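Succinoglycan biosynthesis protein (Bacillus cereus ATCC 14579, PDB 3B55) binds calcium and belongs to the erythromycin esterase-like family, probably acting in biosynthesis, though its own reaction is not established. Local coordinates at residues Glu121-Arg124 with Tyr125-Gly129; His136-Pro139 with Val140-Thr143; Phe384-Leu387 with Arg388-Asn391. The protein carries 1 engineered substitution. All coordinates share one frame; numbering follows the deposited sequence.

Contact 1 of 3, residues Glu121-Arg124 with Tyr125-Gly129; sequences ELDR and YVLTG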
loop_
_atom_site.group_PDB
_atom_site.type_symbol
_atom_site.label_atom_id
_atom_site.label_comp_id
_atom_site.label_asym_id
_atom_site.label_seq_id
_atom_site.Cartn_x
_atom_site.Cartn_y
_atom_site.Cartn_z
ATOM N N GLU A 121 11.150 9.066 7.166
ATOM C CA GLU A 121 10.875 10.205 8.035
ATOM C C GLU A 121 9.618 9.983 8.874
ATOM O O GLU A 121 9.491 10.529 9.969
ATOM C CB GLU A 121 10.696 11.475 7.201
ATOM C CG GLU A 121 11.947 11.958 6.480
ATOM C CD GLU A 121 12.997 12.532 7.421
ATOM O OE1 GLU A 121 12.654 12.891 8.568
ATOM O OE2 GLU A 121 14.172 12.631 7.003
ATOM N N LEU A 122 8.681 9.196 8.355
ATOM C CA LEU A 122 7.452 8.919 9.086
ATOM C C LEU A 122 7.796 7.937 10.194
ATOM O O LEU A 122 7.247 8.008 11.292
ATOM C CB LEU A 122 6.395 8.314 8.160
ATOM C CG LEU A 122 5.992 9.162 6.947
ATOM C CD1 LEU A 122 4.982 8.402 6.107
ATOM C CD2 LEU A 122 5.422 10.499 7.407
ATOM N N ASP A 123 8.719 7.028 9.893
ATOM C CA ASP A 123 9.161 6.031 10.854
ATOM C C ASP A 123 9.864 6.741 12.012
ATOM O O ASP A 123 9.675 6.397 13.181
ATOM C CB ASP A 123 10.114 5.049 10.173
ATOM C CG ASP A 123 10.420 3.842 11.034
ATOM O OD1 ASP A 123 9.462 3.233 11.559
ATOM O OD2 ASP A 123 11.613 3.495 11.179
ATOM N N ARG A 124 10.678 7.734 11.670
ATOM C CA ARG A 124 11.401 8.509 12.668
ATOM C C ARG A 124 10.399 9.253 13.561
ATOM O O ARG A 124 10.626 9.419 14.761
ATOM C CB ARG A 124 12.339 9.498 11.973
ATOM C CG ARG A 124 13.060 10.455 12.909
ATOM C CD ARG A 124 14.153 11.220 12.167
ATOM N NE ARG A 124 14.809 12.219 13.011
ATOM C CZ ARG A 124 14.297 13.413 13.292
ATOM N NH1 ARG A 124 13.121 13.761 12.793
ATOM N NH2 ARG A 124 14.961 14.258 14.070
ATOM N N TYR A 125 9.289 9.685 12.971
ATOM C CA TYR A 125 8.258 10.388 13.722
ATOM C C TYR A 125 7.522 9.480 14.714
ATOM O O TYR A 125 7.256 9.891 15.841
ATOM C CB TYR A 125 7.246 11.026 12.771
ATOM C CG TYR A 125 6.020 11.566 13.472
ATOM C CD1 TYR A 125 6.075 12.741 14.220
ATOM C CD2 TYR A 125 4.819 10.868 13.434
ATOM C CE1 TYR A 125 4.955 13.202 14.919
ATOM C CE2 TYR A 125 3.699 11.317 14.123
ATOM C CZ TYR A 125 3.774 12.482 14.863
ATOM O OH TYR A 125 2.661 12.911 15.550
ATOM N N VAL A 126 7.184 8.258 14.311
ATOM C CA VAL A 126 6.482 7.366 15.226
ATOM C C VAL A 126 7.419 6.719 16.239
ATOM O O VAL A 126 6.972 6.125 17.216
ATOM C CB VAL A 126 5.708 6.242 14.474
ATOM C CG1 VAL A 126 4.628 6.861 13.592
ATOM C CG2 VAL A 126 6.660 5.387 13.667
ATOM N N LEU A 127 8.720 6.837 16.005
ATOM C CA LEU A 127 9.704 6.265 16.914
ATOM C C LEU A 127 10.172 7.282 17.939
ATOM O O LEU A 127 10.338 6.956 19.110
ATOM C CB LEU A 127 10.940 5.764 16.148
ATOM C CG LEU A 127 11.093 4.284 15.799
ATOM C CD1 LEU A 127 10.948 3.462 17.065
ATOM C CD2 LEU A 127 10.069 3.867 14.766
ATOM N N THR A 128 10.398 8.512 17.487
ATOM C CA THR A 128 10.900 9.574 18.352
ATOM C C THR A 128 9.973 10.764 18.544
ATOM O O THR A 128 10.241 11.619 19.382
ATOM C CB THR A 128 12.233 10.116 17.814
ATOM O OG1 THR A 128 12.016 10.744 16.544
ATOM C CG2 THR A 128 13.226 8.988 17.637
ATOM N N GLY A 129 8.894 10.830 17.772
ATOM C CA GLY A 129 7.973 11.947 17.896
ATOM C C GLY A 129 8.517 13.216 17.258
ATOM O O GLY A 129 7.883 14.267 17.321
#
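Arg124 O takes two hydrogen bonds from Thr128, and they meet it from opposite faces of its carbonyl plane. The backbone N of Thr128 lies 2.9 Å from Arg124 O with a fairly straight N-H, and the hydroxyl OG1 of Thr128 comes to 2.6 Å of that same oxygen. The hydroxyl is brought there by chi1 of 65°, which sets OG1 between the backbone N and the carbonyl carbon of its own residue. Threonine suits the last turn of a helix in this way, since its short hydroxyl can fold back on the carbonyl one turn earlier. The preceding turns are ordinary alpha-helix: Tyr125 N is bonded to Glu121 O and Val126 N to Leu122 O, whereas Leu127 N to Asp123 O is weak. Gly129, with positive phi, is where the chain leaves the helix, and Gly129 N still bonds to Tyr125 O at 2.7 Å.

Aliphatic branches pack beside these bonds. Leu127 reaches back over Asp123, with Leu127 CD2 3.3 Å from Asp123 OD1, while Val126 CG2 lies 3.2 Å from Asp123 O. The carboxylate of Asp123 has its main partners beyond the helix: OD2 forms a salt bridge with Arg167 and OD1 accepts a hydrogen bond from Val168 N, so both of its oxygens are held. Tyr125 CB rests 3.4 Å from Leu122 O, and the anti chi1 of 170° carries the ring away from residues 121-124 toward the next helix.

This is the C-terminal part of helix 116-128, which leans against strand 167-172 through Leu122 and Val126 on Val168. On helix 144-158, Leu150 receives Leu122 and Tyr125, and Ile153 receives Val126.

Contact 2 of 3, residues His136-Pro139 with Val140-Thr143; sequences HLTP and VFKT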
loop_
_atom_site.group_PDB
_atom_site.type_symbol
_atom_site.label_atom_id
_atom_site.label_comp_id
_atom_site.label_asym_id
_atom_site.label_seq_id
_atom_site.Cartn_x
_atom_site.Cartn_y
_atom_site.Cartn_z
ATOM N N HIS A 136 6.276 15.175 4.522
ATOM C CA HIS A 136 6.801 14.069 3.730
ATOM C C HIS A 136 5.746 13.181 3.100
ATOM O O HIS A 136 6.042 12.382 2.211
ATOM C CB HIS A 136 7.741 13.249 4.598
ATOM C CG HIS A 136 8.849 14.065 5.176
ATOM N ND1 HIS A 136 9.902 14.528 4.419
ATOM C CD2 HIS A 136 9.022 14.576 6.417
ATOM C CE1 HIS A 136 10.676 15.291 5.169
ATOM N NE2 HIS A 136 10.163 15.338 6.386
ATOM N N LEU A 137 4.513 13.307 3.566
ATOM C CA LEU A 137 3.438 12.511 2.998
ATOM C C LEU A 137 3.189 12.991 1.572
ATOM O O LEU A 137 3.352 14.173 1.265
ATOM C CB LEU A 137 2.146 12.684 3.796
ATOM C CG LEU A 137 1.980 12.007 5.155
ATOM C CD1 LEU A 137 0.747 12.576 5.836
ATOM C CD2 LEU A 137 1.846 10.497 4.990
ATOM N N THR A 138 2.806 12.067 0.700
ATOM C CA THR A 138 2.495 12.413 -0.679
ATOM C C THR A 138 1.262 13.315 -0.606
ATOM O O THR A 138 0.391 13.114 0.249
ATOM C CB THR A 138 2.192 11.140 -1.495
ATOM O OG1 THR A 138 3.381 10.351 -1.593
ATOM C CG2 THR A 138 1.723 11.480 -2.886
ATOM N N PRO A 139 1.175 14.322 -1.494
ATOM C CA PRO A 139 0.053 15.270 -1.537
ATOM C C PRO A 139 -1.340 14.689 -1.313
ATOM O O PRO A 139 -2.096 15.201 -0.494
ATOM C CB PRO A 139 0.208 15.920 -2.912
ATOM C CG PRO A 139 1.694 16.007 -3.043
ATOM C CD PRO A 139 2.144 14.624 -2.567
ATOM N N VAL A 140 -1.678 13.625 -2.032
ATOM C CA VAL A 140 -2.990 13.011 -1.885
ATOM C C VAL A 140 -3.185 12.417 -0.490
ATOM O O VAL A 140 -4.319 12.218 -0.054
ATOM C CB VAL A 140 -3.220 11.911 -2.961
ATOM C CG1 VAL A 140 -2.165 10.820 -2.844
ATOM C CG2 VAL A 140 -4.596 11.315 -2.797
ATOM N N PHE A 141 -2.086 12.139 0.210
ATOM C CA PHE A 141 -2.175 11.580 1.558
ATOM C C PHE A 141 -1.930 12.620 2.650
ATOM O O PHE A 141 -1.894 12.283 3.832
ATOM C CB PHE A 141 -1.194 10.418 1.729
ATOM C CG PHE A 141 -1.432 9.284 0.782
ATOM C CD1 PHE A 141 -2.689 8.687 0.691
ATOM C CD2 PHE A 141 -0.404 8.818 -0.032
ATOM C CE1 PHE A 141 -2.917 7.642 -0.200
ATOM C CE2 PHE A 141 -0.623 7.774 -0.926
ATOM C CZ PHE A 141 -1.883 7.185 -1.012
ATOM N N LYS A 142 -1.744 13.879 2.263
ATOM C CA LYS A 142 -1.547 14.923 3.260
ATOM C C LYS A 142 -2.946 15.220 3.807
ATOM O O LYS A 142 -3.567 16.217 3.449
ATOM C CB LYS A 142 -0.961 16.191 2.637
ATOM C CG LYS A 142 0.492 16.093 2.191
ATOM C CD LYS A 142 1.009 17.478 1.795
ATOM C CE LYS A 142 2.229 17.418 0.873
ATOM N NZ LYS A 142 3.498 16.967 1.524
ATOM N N THR A 143 -3.444 14.342 4.668
ATOM C CA THR A 143 -4.781 14.518 5.221
ATOM C C THR A 143 -4.782 14.317 6.724
ATOM O O THR A 143 -3.857 13.742 7.286
ATOM C CB THR A 143 -5.785 13.517 4.602
ATOM O OG1 THR A 143 -5.466 12.185 5.025
ATOM C CG2 THR A 143 -5.722 13.571 3.096
#
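Leu137 makes the first firm links to Val140-Thr143. Its carbonyl oxygen receives the ammonium of Lys142, NZ of Lys142 to Leu137 O 2.8 Å, with the nitrogen in the carbonyl plane. The lysine chain runs beside Pro139 and bends at its last torsion, chi4 -71°, which turns NZ back to that oxygen; NZ also bonds to Ser134 O. A long flexible amine suits this place because it can gather carbonyls from two points of one loop. On the buried side, Leu137 CD1 lies 3.3 Å from Phe141 O.

Thr138 comes next. Thr138 O accepts from Phe141 N at 2.7 Å, the donor standing well above the carbonyl plane. The methyl Thr138 CG2 lies alongside Val140 CG1, 3.9 Å away, the two side chains pointing the same way, and Thr138 CB is 3.8 Å from Phe141 CD2. The hydroxyl is turned elsewhere, to the carboxylate of Glu114.

Pro139 opens the 3-10 turn, where its ring-restrained phi suits the bend, and Pro139 O accepts from Lys142 N at 3.1 Å. Val140 CG1 sits over the centre of the Phe141 ring, 3.8 Å above its plane, a CH-pi contact that covers one face of the ring. Lys142 then forms the centre of an inverse gamma turn.

Phe141 meets His85 edge-to-face, and its side chain lies about 5 Å (nearest atoms) from the calcium ion bound at His85 and Glu113, so the turn borders that site. The loop as a whole joins helix 116-128 to helix 144-158: Leu137 packs on Leu122 of the first and on Met146 and Leu147 of the second, whose N-cap is Thr143.

Contact 3 of 3, residues Phe384-Leu387 with Arg388-Asn391; sequences FIDL and RKAN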
loop_
_atom_site.group_PDB
_atom_site.type_symbol
_atom_site.label_atom_id
_atom_site.label_comp_id
_atom_site.label_asym_id
_atom_site.label_seq_id
_atom_site.Cartn_x
_atom_site.Cartn_y
_atom_site.Cartn_z
ATOM N N PHE A 384 -18.370 -6.116 7.576
ATOM C CA PHE A 384 -17.373 -6.860 6.836
ATOM C C PHE A 384 -17.832 -8.302 6.736
ATOM O O PHE A 384 -18.770 -8.717 7.427
ATOM C CB PHE A 384 -15.975 -6.743 7.456
ATOM C CG PHE A 384 -15.848 -7.303 8.845
ATOM C CD1 PHE A 384 -16.380 -6.627 9.942
ATOM C CD2 PHE A 384 -15.100 -8.455 9.067
ATOM C CE1 PHE A 384 -16.159 -7.083 11.235
ATOM C CE2 PHE A 384 -14.874 -8.921 10.358
ATOM C CZ PHE A 384 -15.405 -8.230 11.446
ATOM N N ILE A 385 -17.189 -9.065 5.865
ATOM C CA ILE A 385 -17.591 -10.445 5.667
ATOM C C ILE A 385 -16.466 -11.271 5.080
ATOM O O ILE A 385 -15.621 -10.751 4.347
ATOM C CB ILE A 385 -18.810 -10.502 4.721
ATOM C CG1 ILE A 385 -19.177 -11.952 4.414
ATOM C CG2 ILE A 385 -18.507 -9.729 3.447
ATOM C CD1 ILE A 385 -20.611 -12.109 3.934
ATOM N N ASP A 386 -16.461 -12.560 5.406
ATOM C CA ASP A 386 -15.442 -13.466 4.894
ATOM C C ASP A 386 -15.953 -14.047 3.576
ATOM O O ASP A 386 -16.844 -14.902 3.568
ATOM C CB ASP A 386 -15.188 -14.605 5.882
ATOM C CG ASP A 386 -13.916 -15.373 5.566
ATOM O OD1 ASP A 386 -13.583 -15.502 4.370
ATOM O OD2 ASP A 386 -13.260 -15.858 6.514
ATOM N N LEU A 387 -15.397 -13.572 2.466
ATOM C CA LEU A 387 -15.795 -14.041 1.142
ATOM C C LEU A 387 -15.427 -15.512 0.929
ATOM O O LEU A 387 -16.035 -16.204 0.116
ATOM C CB LEU A 387 -15.129 -13.180 0.059
ATOM C CG LEU A 387 -15.383 -11.666 0.134
ATOM C CD1 LEU A 387 -14.610 -10.960 -0.963
ATOM C CD2 LEU A 387 -16.867 -11.378 0.012
ATOM N N ARG A 388 -14.429 -15.984 1.664
ATOM C CA ARG A 388 -13.995 -17.369 1.534
ATOM C C ARG A 388 -15.020 -18.347 2.101
ATOM O O ARG A 388 -14.967 -19.538 1.816
ATOM C CB ARG A 388 -12.664 -17.568 2.253
ATOM C CG ARG A 388 -11.523 -16.752 1.686
ATOM C CD ARG A 388 -10.346 -16.762 2.645
ATOM N NE ARG A 388 -10.749 -16.263 3.956
ATOM C CZ ARG A 388 -9.931 -16.126 4.996
ATOM N NH1 ARG A 388 -8.648 -16.448 4.884
ATOM N NH2 ARG A 388 -10.402 -15.675 6.155
ATOM N N LYS A 389 -15.956 -17.838 2.895
ATOM C CA LYS A 389 -16.978 -18.681 3.510
ATOM C C LYS A 389 -18.321 -18.693 2.776
ATOM O O LYS A 389 -19.265 -19.325 3.231
ATOM C CB LYS A 389 -17.204 -18.245 4.960
ATOM C CG LYS A 389 -16.006 -18.433 5.879
ATOM C CD LYS A 389 -15.730 -19.905 6.178
ATOM C CE LYS A 389 -14.791 -20.049 7.372
ATOM N NZ LYS A 389 -14.627 -21.464 7.804
ATOM N N ALA A 390 -18.409 -18.006 1.642
ATOM C CA ALA A 390 -19.659 -17.952 0.877
ATOM C C ALA A 390 -20.133 -19.321 0.370
ATOM O O ALA A 390 -19.321 -20.174 0.019
ATOM C CB ALA A 390 -19.505 -16.996 -0.287
ATOM N N ASN A 391 -21.451 -19.520 0.339
ATOM C CA ASN A 391 -22.050 -20.773 -0.136
ATOM C C ASN A 391 -23.089 -20.467 -1.212
ATOM O O ASN A 391 -23.390 -19.307 -1.495
ATOM C CB ASN A 391 -22.779 -21.524 0.993
ATOM C CG ASN A 391 -21.911 -21.750 2.220
ATOM O OD1 ASN A 391 -20.801 -22.274 2.128
ATOM N ND2 ASN A 391 -22.422 -21.357 3.381
#
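Asp386 OD1 is gripped by two nitrogens of Arg388. The backbone N of Arg388 reaches Asp386 OD1 on its anti side at 2.9 Å, and the side-chain NE of Arg388 comes to the syn side of Asp386 OD1 at 3.0 Å with an almost linear N-H, 179°. The other carboxylate oxygen, Asp386 OD2, takes the NH2 of Arg388 at 2.9 Å from above the carboxylate plane. The guanidinium thus holds the aspartate side-on, through NE and one terminal nitrogen, in a bidentate salt bridge; the two flat groups are 28° apart.

In Asp386, CG stands anti to the backbone N (chi1 -166°), which swings the carboxylate forward over the start of the turn, and the arginine chain, bent at chi3, curls back to present its edge. Aspartate suits the end of a strand here, because its short side chain can accept from the amide two residues on while still meeting a charged partner.

The backbone turns in 3-10 fashion. Lys389 N bonds to Asp386 O at 3.1 Å, and Ala390 N bonds weakly to Leu387 O. Lys389 CG lies alongside the carboxylate, 3.7 Å from Asp386 CG, before the lysine chain leads away. Ala390, small enough for a buried turn, has Ala390 CB 3.6 Å from Leu387 O and packs on Trp45 of helix 39-49. Leu387 turns its own side chain the other way, onto Phe427.

Asp386 is buried, yet both of its oxygens are satisfied within the turn, and the positive charge of Arg388 would probably favour its ionised form. Arg388 NH2 also donates to Met71 O, so one guanidinium joins the end of strand 382-386 to helix 68-72.

In the fold
From the N terminus the three contacts come in series, none nesting in or crossing another. Contact 1 finishes helix 116-128 and contact 2 forms the turn in the loop that leads on to helix 144-158. These two touch, Glu121 packing on His136, so the loop folds back against the helix it has left; contact 2 alone borders the calcium site. Contact 3 comes much later, turning the chain from strand 382-386 toward helix 392-398, with its centre about 37 Å from that of contact 1 and on the opposite side of the chain's centre. The mixed sheet spans the gap, with strand 167-172 at one edge beside contact 1 and strand 382-386 next to the other edge.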